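Local coordinates for biogenic amine-binding protein (Rhodnius prolixus, PDB 4GE1), which binds biogenic amines such as serotonin and norepinephrine in a lipocalin barrel, and as a salivary protein probably scavenges host amines during blood feeding, at residues S61-P65 and N66-Y70; I95-K98 and D99-I103; S140-E143 and N144-D148; K152-A155 and A156-K159; Y179-E182 and T183-K186. All coordinates share one frame; numbering follows the deposited sequence.

Interaction 1 of 5, residues S61-P65 and N66-Y70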
# COMPACT_ATOMS: atom_id res chain seq x y z
N SER A 61 7.11 -1.57 -5.63
CA SER A 61 8.23 -0.84 -6.21
C SER A 61 8.14 0.63 -5.78
O SER A 61 7.19 1.33 -6.14
CB SER A 61 8.20 -0.96 -7.74
OG SER A 61 9.00 0.02 -8.37
N ASN A 62 9.11 1.10 -5.00
CA ASN A 62 9.11 2.50 -4.60
C ASN A 62 10.26 3.24 -5.25
O ASN A 62 11.42 2.94 -4.98
CB ASN A 62 9.23 2.63 -3.08
CG ASN A 62 8.33 1.69 -2.35
OD1 ASN A 62 7.10 1.80 -2.43
ND2 ASN A 62 8.92 0.75 -1.63
N TYR A 63 9.93 4.21 -6.08
CA TYR A 63 10.93 4.96 -6.81
C TYR A 63 11.02 6.40 -6.32
O TYR A 63 10.02 7.12 -6.30
CB TYR A 63 10.61 4.96 -8.30
CG TYR A 63 11.63 5.73 -9.11
CD1 TYR A 63 12.91 5.23 -9.28
CD2 TYR A 63 11.32 6.95 -9.69
CE1 TYR A 63 13.86 5.92 -10.00
CE2 TYR A 63 12.26 7.66 -10.43
CZ TYR A 63 13.53 7.13 -10.58
OH TYR A 63 14.49 7.80 -11.31
N ASN A 64 12.23 6.81 -5.93
CA ASN A 64 12.49 8.20 -5.52
C ASN A 64 13.17 8.98 -6.65
O ASN A 64 14.35 8.78 -6.92
CB ASN A 64 13.37 8.23 -4.27
CG ASN A 64 13.54 9.64 -3.71
OD1 ASN A 64 14.41 10.39 -4.15
ND2 ASN A 64 12.71 10.00 -2.75
N PRO A 65 12.42 9.87 -7.32
CA PRO A 65 12.95 10.67 -8.43
C PRO A 65 14.14 11.57 -8.05
O PRO A 65 15.05 11.73 -8.87
CB PRO A 65 11.75 11.53 -8.84
CG PRO A 65 10.56 10.75 -8.39
CD PRO A 65 10.98 10.10 -7.11
N ASN A 66 14.14 12.15 -6.85
CA ASN A 66 15.26 13.01 -6.47
C ASN A 66 16.58 12.26 -6.46
O ASN A 66 17.60 12.78 -6.90
CB ASN A 66 15.01 13.71 -5.12
CG ASN A 66 16.20 14.55 -4.68
OD1 ASN A 66 16.48 15.59 -5.28
ND2 ASN A 66 16.90 14.11 -3.64
N ALA A 67 16.56 11.03 -5.95
CA ALA A 67 17.76 10.20 -5.88
C ALA A 67 17.85 9.23 -7.06
O ALA A 67 18.88 8.60 -7.29
CB ALA A 67 17.81 9.45 -4.56
N LYS A 68 16.76 9.13 -7.82
CA LYS A 68 16.69 8.18 -8.92
C LYS A 68 17.03 6.78 -8.43
O LYS A 68 17.88 6.09 -8.98
CB LYS A 68 17.63 8.59 -10.05
CG LYS A 68 17.26 9.89 -10.74
CD LYS A 68 18.06 10.06 -12.02
CE LYS A 68 17.75 11.39 -12.70
NZ LYS A 68 18.39 12.54 -11.98
N THR A 69 16.36 6.36 -7.37
CA THR A 69 16.61 5.05 -6.81
C THR A 69 15.32 4.32 -6.47
O THR A 69 14.28 4.94 -6.24
CB THR A 69 17.51 5.12 -5.57
OG1 THR A 69 16.85 5.86 -4.55
CG2 THR A 69 18.85 5.79 -5.90
N TYR A 70 15.41 3.00 -6.45
CA TYR A 70 14.27 2.15 -6.14
C TYR A 70 14.47 1.51 -4.79
O TYR A 70 15.59 1.21 -4.40
CB TYR A 70 14.16 1.02 -7.17
CG TYR A 70 13.62 1.43 -8.50
CD1 TYR A 70 14.48 1.75 -9.56
CD2 TYR A 70 12.25 1.49 -8.73
CE1 TYR A 70 13.98 2.12 -10.80
CE2 TYR A 70 11.74 1.86 -9.96
CZ TYR A 70 12.61 2.17 -10.99
OH TYR A 70 12.11 2.53 -12.22
O HOH W 1 15.80 12.02 -2.34
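Tyr-63 and Tyr-70 meet on one face of a beta hairpin that joins strands 55-64 and 69-78 of the lipocalin barrel. The turn carries a G1 beta bulge: Lys-68 and Thr-69 both face Asn-64.

The aromatic contact is oblique. The ring centroids lie 4.7 Å apart and the planes are turned by 46°. CD1 of Tyr-63 sits over the centre of the Tyr-70 ring, 3.4 Å above its plane. CG of Tyr-63 is anti to the backbone N (chi1 -180°), which lays the ring along the hairpin toward the turn. Tyr-63 OH comes alongside Lys-68, 3.3 Å from Lys-68 CA. The hydroxyl of Tyr-70 is hydrogen-bonded to Gln-178 OE1. At the edge of the Tyr-70 ring lies OG of Ser-61, hydrogen-bonded to Asp-180 N.

The backbone bonds close the hairpin. Asn-64 N donates to Thr-69 O at 2.8 Å, and Thr-69 N returns a bond to Asn-64 O. Lys-68 N adds a weak bond to that carbonyl.

The amide of Asn-64 reaches from the end of the strand into the turn, on the other face of the sheet from the two tyrosines. Its ND2 is held by Val-38 O and Asn-42 OD1, which fixes the amide's rotation. Asn-64 OD1 takes the N-H of Ala-67 at 2.9 Å, in the carbonyl plane. A water donates to Asn-64 OD1 at 2.8 Å and accepts from Asn-66 ND2 at 2.7 Å.

Interaction 2 of 5, residues I95-K98 and D99-I103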
# COMPACT_ATOMS: atom_id res chain seq x y z
N ILE A 95 11.37 -5.79 3.74
CA ILE A 95 12.10 -4.88 2.86
C ILE A 95 13.18 -5.72 2.20
O ILE A 95 13.97 -6.37 2.89
CB ILE A 95 12.77 -3.74 3.65
CG1 ILE A 95 11.76 -3.06 4.58
CG2 ILE A 95 13.42 -2.73 2.71
CD1 ILE A 95 10.57 -2.46 3.88
N VAL A 96 13.22 -5.72 0.87
CA VAL A 96 14.14 -6.59 0.14
C VAL A 96 14.95 -5.88 -0.95
O VAL A 96 14.56 -4.83 -1.46
CB VAL A 96 13.40 -7.76 -0.51
CG1 VAL A 96 12.62 -8.53 0.54
CG2 VAL A 96 12.47 -7.24 -1.59
N GLU A 97 16.09 -6.47 -1.28
CA GLU A 97 16.86 -6.09 -2.46
C GLU A 97 16.09 -6.49 -3.72
O GLU A 97 15.12 -7.26 -3.66
CB GLU A 97 18.21 -6.81 -2.47
CG GLU A 97 19.08 -6.55 -1.25
CD GLU A 97 19.70 -5.18 -1.26
OE1 GLU A 97 19.45 -4.42 -2.22
OE2 GLU A 97 20.44 -4.85 -0.31
N LYS A 98 16.55 -5.98 -4.86
CA LYS A 98 15.93 -6.27 -6.14
C LYS A 98 15.79 -7.77 -6.37
O LYS A 98 14.81 -8.21 -6.97
CB LYS A 98 16.77 -5.65 -7.27
CG LYS A 98 16.11 -5.70 -8.64
CD LYS A 98 16.72 -4.66 -9.57
CE LYS A 98 17.44 -5.31 -10.74
NZ LYS A 98 17.90 -4.30 -11.72
N ASP A 99 16.76 -8.54 -5.88
CA ASP A 99 16.76 -9.99 -6.08
C ASP A 99 16.00 -10.76 -4.99
O ASP A 99 16.00 -12.00 -4.99
CB ASP A 99 18.20 -10.52 -6.20
CG ASP A 99 18.92 -10.56 -4.87
OD1 ASP A 99 18.57 -9.75 -3.98
OD2 ASP A 99 19.83 -11.39 -4.70
N GLY A 100 15.38 -10.03 -4.07
CA GLY A 100 14.58 -10.64 -3.02
C GLY A 100 15.28 -10.87 -1.69
O GLY A 100 14.62 -11.23 -0.71
N ARG A 101 16.59 -10.67 -1.65
CA ARG A 101 17.33 -10.79 -0.39
C ARG A 101 16.75 -9.88 0.69
O ARG A 101 16.50 -8.70 0.46
CB ARG A 101 18.81 -10.47 -0.60
CG ARG A 101 19.73 -11.67 -0.76
CD ARG A 101 21.10 -11.24 -1.25
NE ARG A 101 20.99 -10.43 -2.46
CZ ARG A 101 21.69 -9.32 -2.69
NH1 ARG A 101 22.57 -8.88 -1.80
NH2 ARG A 101 21.51 -8.65 -3.83
N LYS A 102 16.53 -10.43 1.88
CA LYS A 102 15.94 -9.66 2.97
C LYS A 102 16.91 -8.60 3.53
O LYS A 102 18.04 -8.91 3.89
CB LYS A 102 15.46 -10.58 4.09
CG LYS A 102 15.16 -9.88 5.41
CD LYS A 102 16.11 -10.34 6.49
CE LYS A 102 16.04 -9.45 7.73
NZ LYS A 102 17.23 -9.66 8.62
N ILE A 103 16.44 -7.36 3.57
CA ILE A 103 17.14 -6.28 4.26
C ILE A 103 16.63 -6.14 5.70
O ILE A 103 17.42 -6.06 6.65
CB ILE A 103 16.96 -4.94 3.52
CG1 ILE A 103 17.71 -4.97 2.18
CG2 ILE A 103 17.46 -3.78 4.37
CD1 ILE A 103 17.61 -3.68 1.40
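This is a local turn contact at the surface, where strand 88-96 passes into strand 102-115. Glu-97 crosses Arg-101 on one flank and meets Ile-103 further on. CG of Glu-97 lies over the guanidinium of Arg-101, 4.0 Å above the plane and over its centre. The carboxylate of Glu-97 is nearly parallel to that guanidinium, with planes 12° apart. The Glu-97 chain bends at chi2 (-74°) and carries its OE2 to 3.5 Å from Ile-103 CD1. These two side chains cross at about a right angle.

The connection is a beta hairpin with a type I turn from Glu-97 to Gly-100. Gly-100 N closes the turn on Glu-97 O at 2.8 Å. Glu-97 N bonds to Arg-101 O, and Ile-103 N to Ile-95 O at 2.7 Å.

Asp-99 holds Arg-101 in place beneath Glu-97. Asp-99 OD1 accepts from Arg-101 N at 3.2 Å, an Asx turn, with the donor above the carboxylate plane. Asp-99 OD2 uses the syn lone pair for a salt bridge to Arg-101 NE at 2.7 Å. The Asp-99 carboxylate meets the Arg-101 guanidinium at its edge, while CG of Glu-97 lies over a face. Before the turn, Val-96 packs on Leu-187 of helix 181-189.

Interaction 3 of 5, residues S140-E143 and N144-D148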
# COMPACT_ATOMS: atom_id res chain seq x y z
N SER A 140 -4.89 4.11 -6.63
CA SER A 140 -5.68 4.10 -7.85
C SER A 140 -5.26 2.93 -8.73
O SER A 140 -4.14 2.43 -8.63
CB SER A 140 -5.50 5.42 -8.60
OG SER A 140 -6.20 5.42 -9.84
N ARG A 141 -6.18 2.47 -9.57
CA ARG A 141 -5.86 1.42 -10.54
C ARG A 141 -5.08 2.04 -11.70
O ARG A 141 -4.41 1.33 -12.45
CB ARG A 141 -7.13 0.74 -11.05
CG ARG A 141 -7.84 -0.13 -10.01
CD ARG A 141 -6.94 -1.24 -9.47
NE ARG A 141 -7.71 -2.31 -8.83
CZ ARG A 141 -7.17 -3.40 -8.28
NH1 ARG A 141 -5.86 -3.56 -8.26
NH2 ARG A 141 -7.96 -4.33 -7.74
N THR A 142 -5.19 3.36 -11.84
CA THR A 142 -4.41 4.10 -12.82
C THR A 142 -3.46 5.08 -12.12
O THR A 142 -3.51 5.23 -10.90
CB THR A 142 -5.31 4.85 -13.82
OG1 THR A 142 -6.28 5.61 -13.10
CG2 THR A 142 -6.03 3.86 -14.75
N GLU A 143 -2.60 5.73 -12.89
CA GLU A 143 -1.57 6.59 -12.33
C GLU A 143 -2.16 7.83 -11.65
O GLU A 143 -1.57 8.37 -10.72
CB GLU A 143 -0.54 6.98 -13.40
CG GLU A 143 0.13 5.79 -14.06
CD GLU A 143 1.24 6.19 -15.01
OE1 GLU A 143 1.33 5.58 -16.10
OE2 GLU A 143 2.03 7.09 -14.68
N ASN A 144 -3.32 8.26 -12.13
CA ASN A 144 -4.04 9.38 -11.54
C ASN A 144 -5.39 8.92 -11.02
O ASN A 144 -5.92 7.91 -11.49
CB ASN A 144 -4.24 10.50 -12.57
CG ASN A 144 -2.97 10.79 -13.37
OD1 ASN A 144 -2.11 11.55 -12.94
ND2 ASN A 144 -2.86 10.17 -14.55
N VAL A 145 -5.96 9.64 -10.06
CA VAL A 145 -7.30 9.29 -9.59
C VAL A 145 -8.32 9.67 -10.65
O VAL A 145 -8.33 10.80 -11.15
CB VAL A 145 -7.65 9.96 -8.24
CG1 VAL A 145 -9.04 9.56 -7.80
CG2 VAL A 145 -6.63 9.60 -7.17
N LYS A 146 -9.18 8.72 -11.02
CA LYS A 146 -10.24 9.00 -11.98
C LYS A 146 -11.09 10.17 -11.49
O LYS A 146 -11.54 10.18 -10.35
CB LYS A 146 -11.12 7.77 -12.19
CG LYS A 146 -10.45 6.67 -12.98
CD LYS A 146 -10.10 7.15 -14.37
CE LYS A 146 -9.42 6.06 -15.18
NZ LYS A 146 -9.06 6.55 -16.54
N GLU A 147 -11.29 11.15 -12.36
CA GLU A 147 -12.01 12.37 -11.99
C GLU A 147 -13.37 12.09 -11.34
O GLU A 147 -13.77 12.80 -10.42
CB GLU A 147 -12.18 13.27 -13.22
CG GLU A 147 -12.67 14.69 -12.90
CD GLU A 147 -14.18 14.78 -12.78
OE1 GLU A 147 -14.89 13.97 -13.42
OE2 GLU A 147 -14.66 15.67 -12.04
N ASP A 148 -14.06 11.05 -11.80
CA ASP A 148 -15.42 10.78 -11.34
C ASP A 148 -15.52 10.09 -9.97
O ASP A 148 -16.63 9.85 -9.47
CB ASP A 148 -16.21 9.99 -12.40
CG ASP A 148 -15.47 8.76 -12.89
OD1 ASP A 148 -14.62 8.23 -12.15
OD2 ASP A 148 -15.74 8.33 -14.03
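Thr-142 brings its hydroxyl up to the carbonyl of Asn-144, and lies with OG1 and CG2 against the end of the Lys-146 chain. The contact lies in the surface loop that leads from strand 130-140 of the lipocalin barrel to helix 150-159.

The hydroxyl contact is the firmer one. OG1 of Thr-142 donates to Asn-144 O at 2.8 Å. The donor lies in the carbonyl plane, and the C=O...OG1 angle is 159°. Chi1 of 51° sets OG1 between the backbone N and the carbonyl carbon, turned inward across the bend of the chain.

Ser-140 reaches the same carbonyl from the end of the strand. Ser-140 OG is 3.0 Å from Asn-144 O and 2.9 Å from Thr-142 O. Its single proton can go to only one of the two carbonyls at a time. Asn-144 O is thus approached by two hydroxyls, with Thr-142 OG1 as the definite donor.

Neighbouring residues tie the loop to the barrel. The guanidinium of Arg-141 bonds to the carbonyls of Ser-23, Tyr-117 and Phe-19 and makes a cation-pi contact with Trp-24. Val-145 packs on Thr-27 and His-28 of strand 23-31.

Lys-146 crosses Thr-142 at about a right angle. Its chain bends at chi2 (-62°) and swings back over the threonine. CE of Lys-146 then lies 3.8 Å from Thr-142 OG1 and 4.1 Å from Thr-142 CG2.

Interaction 4 of 5, residues K152-A155 and A156-K159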
# COMPACT_ATOMS: atom_id res chain seq x y z
N LYS A 152 -15.75 10.53 -3.86
CA LYS A 152 -15.73 9.34 -3.02
C LYS A 152 -14.45 9.24 -2.18
O LYS A 152 -14.48 8.84 -1.02
CB LYS A 152 -15.92 8.08 -3.86
CG LYS A 152 -17.18 8.09 -4.72
CD LYS A 152 -17.93 6.77 -4.61
CE LYS A 152 -19.11 6.71 -5.56
NZ LYS A 152 -18.68 6.78 -6.99
N VAL A 153 -13.32 9.60 -2.78
CA VAL A 153 -12.04 9.59 -2.08
C VAL A 153 -12.00 10.66 -0.99
O VAL A 153 -11.49 10.44 0.11
CB VAL A 153 -10.86 9.81 -3.05
CG1 VAL A 153 -9.59 10.16 -2.30
CG2 VAL A 153 -10.65 8.58 -3.94
N GLU A 154 -12.53 11.83 -1.31
CA GLU A 154 -12.56 12.96 -0.39
C GLU A 154 -13.34 12.58 0.87
O GLU A 154 -12.91 12.86 1.99
CB GLU A 154 -13.20 14.18 -1.06
CG GLU A 154 -12.94 15.50 -0.37
CD GLU A 154 -11.48 15.90 -0.40
OE1 GLU A 154 -11.16 16.94 -1.03
OE2 GLU A 154 -10.66 15.18 0.20
N ALA A 155 -14.48 11.94 0.66
CA ALA A 155 -15.32 11.50 1.76
C ALA A 155 -14.59 10.50 2.64
O ALA A 155 -14.54 10.65 3.86
CB ALA A 155 -16.61 10.90 1.23
N ALA A 156 -14.02 9.47 2.01
CA ALA A 156 -13.28 8.46 2.75
C ALA A 156 -12.21 9.09 3.64
O ALA A 156 -12.03 8.69 4.78
CB ALA A 156 -12.65 7.46 1.79
N LEU A 157 -11.49 10.08 3.10
CA LEU A 157 -10.46 10.78 3.86
C LEU A 157 -11.12 11.61 4.97
O LEU A 157 -10.49 11.92 5.98
CB LEU A 157 -9.62 11.68 2.95
CG LEU A 157 -8.73 11.00 1.89
CD1 LEU A 157 -8.23 12.01 0.87
CD2 LEU A 157 -7.56 10.28 2.54
N GLY A 158 -12.38 11.97 4.75
CA GLY A 158 -13.14 12.70 5.75
C GLY A 158 -13.27 11.92 7.04
O GLY A 158 -13.06 12.45 8.13
N LYS A 159 -13.62 10.64 6.92
CA LYS A 159 -13.79 9.78 8.08
C LYS A 159 -12.61 9.87 9.03
O LYS A 159 -12.78 9.77 10.25
CB LYS A 159 -13.97 8.33 7.65
CG LYS A 159 -15.34 7.98 7.10
CD LYS A 159 -15.35 6.53 6.62
CE LYS A 159 -14.62 5.63 7.62
NZ LYS A 159 -14.50 4.22 7.14
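Val-153 holds CG1 anti to its backbone N (chi1 165°), and Leu-157 holds CG anti to its carbonyl carbon (chi1 -66°). These torsions run the two side chains alongside each other in the same direction, one helical turn apart. The branches that touch are CG1 of Val-153 and CD1 of Leu-157, at 3.9 Å. The leucine also leans over the backbone of the preceding turn. Leu-157 CG is 3.3 Å from Val-153 O, the carbonyl that accepts the leucine's own N-H at 3.0 Å.

Glu-154 comes at Leu-157 from another direction. Its chain bends at chi2 (65°) and crosses the leucine at about a right angle, with Glu-154 OE2 4.1 Å from Leu-157 CD1. That oxygen accepts a hydrogen bond from Leu-164 N, which holds the carboxylate near the leucine and links the helix to the loop that follows.

The backbone bonds are regular at first. Ala-156 N donates to Lys-152 O at 3.1 Å. Further on, Gly-158 N makes two weak bonds, to Glu-154 O and to Ala-155 O. Lys-159 N still reaches Ala-155 O at 3.2 Å.

Val-153 and Leu-157 both pack on Val-138 of strand 130-140. Leu-157 and Ala-156 meet Val-122 of strand 120-127. The exposed side of the helix carries Lys-152 and Ala-155. This is an amphipathic helix lying against the outside of the barrel, as in the lipocalin fold.

Interaction 5 of 5, residues Y179-E182 and T183-K186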
# COMPACT_ATOMS: atom_id res chain seq x y z
N TYR A 179 8.39 2.92 -12.56
CA TYR A 179 7.94 1.76 -11.81
C TYR A 179 8.68 0.53 -12.35
O TYR A 179 8.74 0.33 -13.57
CB TYR A 179 6.43 1.61 -11.99
CG TYR A 179 5.67 2.87 -11.65
CD1 TYR A 179 5.45 3.23 -10.33
CD2 TYR A 179 5.19 3.71 -12.65
CE1 TYR A 179 4.75 4.39 -10.00
CE2 TYR A 179 4.50 4.88 -12.33
CZ TYR A 179 4.28 5.20 -11.00
OH TYR A 179 3.60 6.35 -10.66
N ASP A 180 9.23 -0.28 -11.46
CA ASP A 180 10.01 -1.44 -11.88
C ASP A 180 9.09 -2.64 -12.10
O ASP A 180 9.08 -3.57 -11.32
CB ASP A 180 11.09 -1.77 -10.85
CG ASP A 180 12.12 -2.74 -11.40
OD1 ASP A 180 11.87 -3.34 -12.46
OD2 ASP A 180 13.19 -2.89 -10.76
N ASP A 181 8.30 -2.58 -13.17
CA ASP A 181 7.37 -3.64 -13.51
C ASP A 181 8.01 -5.03 -13.61
O ASP A 181 7.40 -6.03 -13.25
CB ASP A 181 6.64 -3.30 -14.81
CG ASP A 181 5.56 -2.26 -14.62
OD1 ASP A 181 4.65 -2.50 -13.81
OD2 ASP A 181 5.62 -1.19 -15.27
N GLU A 182 9.23 -5.09 -14.13
CA GLU A 182 9.84 -6.40 -14.33
C GLU A 182 10.23 -7.02 -12.98
O GLU A 182 10.09 -8.22 -12.78
CB GLU A 182 11.01 -6.36 -15.31
CG GLU A 182 12.38 -6.28 -14.67
CD GLU A 182 13.43 -7.05 -15.44
OE1 GLU A 182 13.40 -7.03 -16.69
OE2 GLU A 182 14.29 -7.69 -14.79
N THR A 183 10.70 -6.19 -12.05
CA THR A 183 11.03 -6.69 -10.72
C THR A 183 9.76 -7.07 -9.98
O THR A 183 9.74 -8.06 -9.24
CB THR A 183 11.84 -5.67 -9.89
OG1 THR A 183 13.15 -5.52 -10.47
CG2 THR A 183 12.00 -6.15 -8.46
N LEU A 184 8.71 -6.29 -10.18
CA LEU A 184 7.43 -6.58 -9.56
C LEU A 184 6.97 -7.99 -9.95
O LEU A 184 6.65 -8.81 -9.09
CB LEU A 184 6.37 -5.55 -9.97
CG LEU A 184 6.42 -4.13 -9.37
CD1 LEU A 184 5.26 -3.31 -9.92
CD2 LEU A 184 6.35 -4.17 -7.84
N GLN A 185 6.94 -8.25 -11.25
CA GLN A 185 6.50 -9.55 -11.77
C GLN A 185 7.42 -10.68 -11.28
O GLN A 185 6.95 -11.71 -10.81
CB GLN A 185 6.43 -9.51 -13.31
CG GLN A 185 6.29 -10.87 -13.99
CD GLN A 185 4.90 -11.48 -13.85
OE1 GLN A 185 3.93 -10.79 -13.53
NE2 GLN A 185 4.80 -12.78 -14.09
N LYS A 186 8.72 -10.46 -11.36
CA LYS A 186 9.69 -11.45 -10.92
C LYS A 186 9.57 -11.81 -9.43
O LYS A 186 9.57 -12.99 -9.06
CB LYS A 186 11.10 -10.95 -11.23
CG LYS A 186 12.19 -11.98 -11.05
CD LYS A 186 13.55 -11.36 -11.35
CE LYS A 186 13.86 -10.25 -10.35
NZ LYS A 186 14.04 -10.78 -8.98
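An N-cap opens helix 181-189, with Asp-180 as the capping residue and Thr-183 as its partner three residues on. The carboxylate of Asp-180 takes two bonds from Thr-183, one to each oxygen. Asp-180 OD1 accepts the backbone N-H of Thr-183 at 3.1 Å, with an N-H...O angle of 158°. Asp-180 OD2 accepts from Thr-183 OG1 at 2.6 Å. Both donors stand above the carboxylate plane, so the carboxylate turns a face, not an edge, to the threonine.

The torsions of both residues serve this grip. CG of Asp-180 is anti to the backbone N (chi1 -166°), which swings the carboxylate toward the first turn. OG1 of Thr-183 lies beside its own backbone N (chi1 -68°), so hydroxyl and N-H can meet the same carboxylate.

The cap belongs to the helix that packs on the lipocalin barrel after its last strands. Tyr-72 of strand 69-78 gives OD2 a second hydrogen bond, through its OH. The amide dipoles at the helix start would probably help to stabilise the negative charge of Asp-180.

The backbone of Asp-180 also takes part. Asp-180 O accepts from Leu-184 N at 3.0 Å, the first bond of the regular helical series. Asp-181 O and Glu-182 O accept from Gln-185 N and Lys-186 N in turn.

Leu-184 lies along the start of the helix, with CG 3.3 Å from Asp-180 O. It packs on Val-59 and Ser-61 of strand 55-64. Asp-181 crosses it obliquely, with OD1 4.0 Å from Leu-184 CD1, and that oxygen is in a salt bridge with Lys-45.

Interaction 5 touches both hairpins. Ser-61 OG of interaction 1 is 3.1 Å from Asp-180 N, a probable hydrogen bond. Lys-98 CG of interaction 2 lies 3.5 Å from Thr-183 OG1. The two hairpins are themselves about 7 Å apart at their nearest atoms, on neighbouring strands of one sheet. Interactions 3 and 4 touch through Val-145 CG1 and Val-153 CG2 at 4.3 Å. Interaction 3 also packs on interaction 5, with Glu-143 OE2 4.1 Å from Tyr-179 CE2. The bound tryptamine is about 5 Å from the side chain of Asn-62, whose amide is hydrogen-bonded to Thr-44 and to the pocket residue Asp-73, and about 13 Å from that of Leu-157.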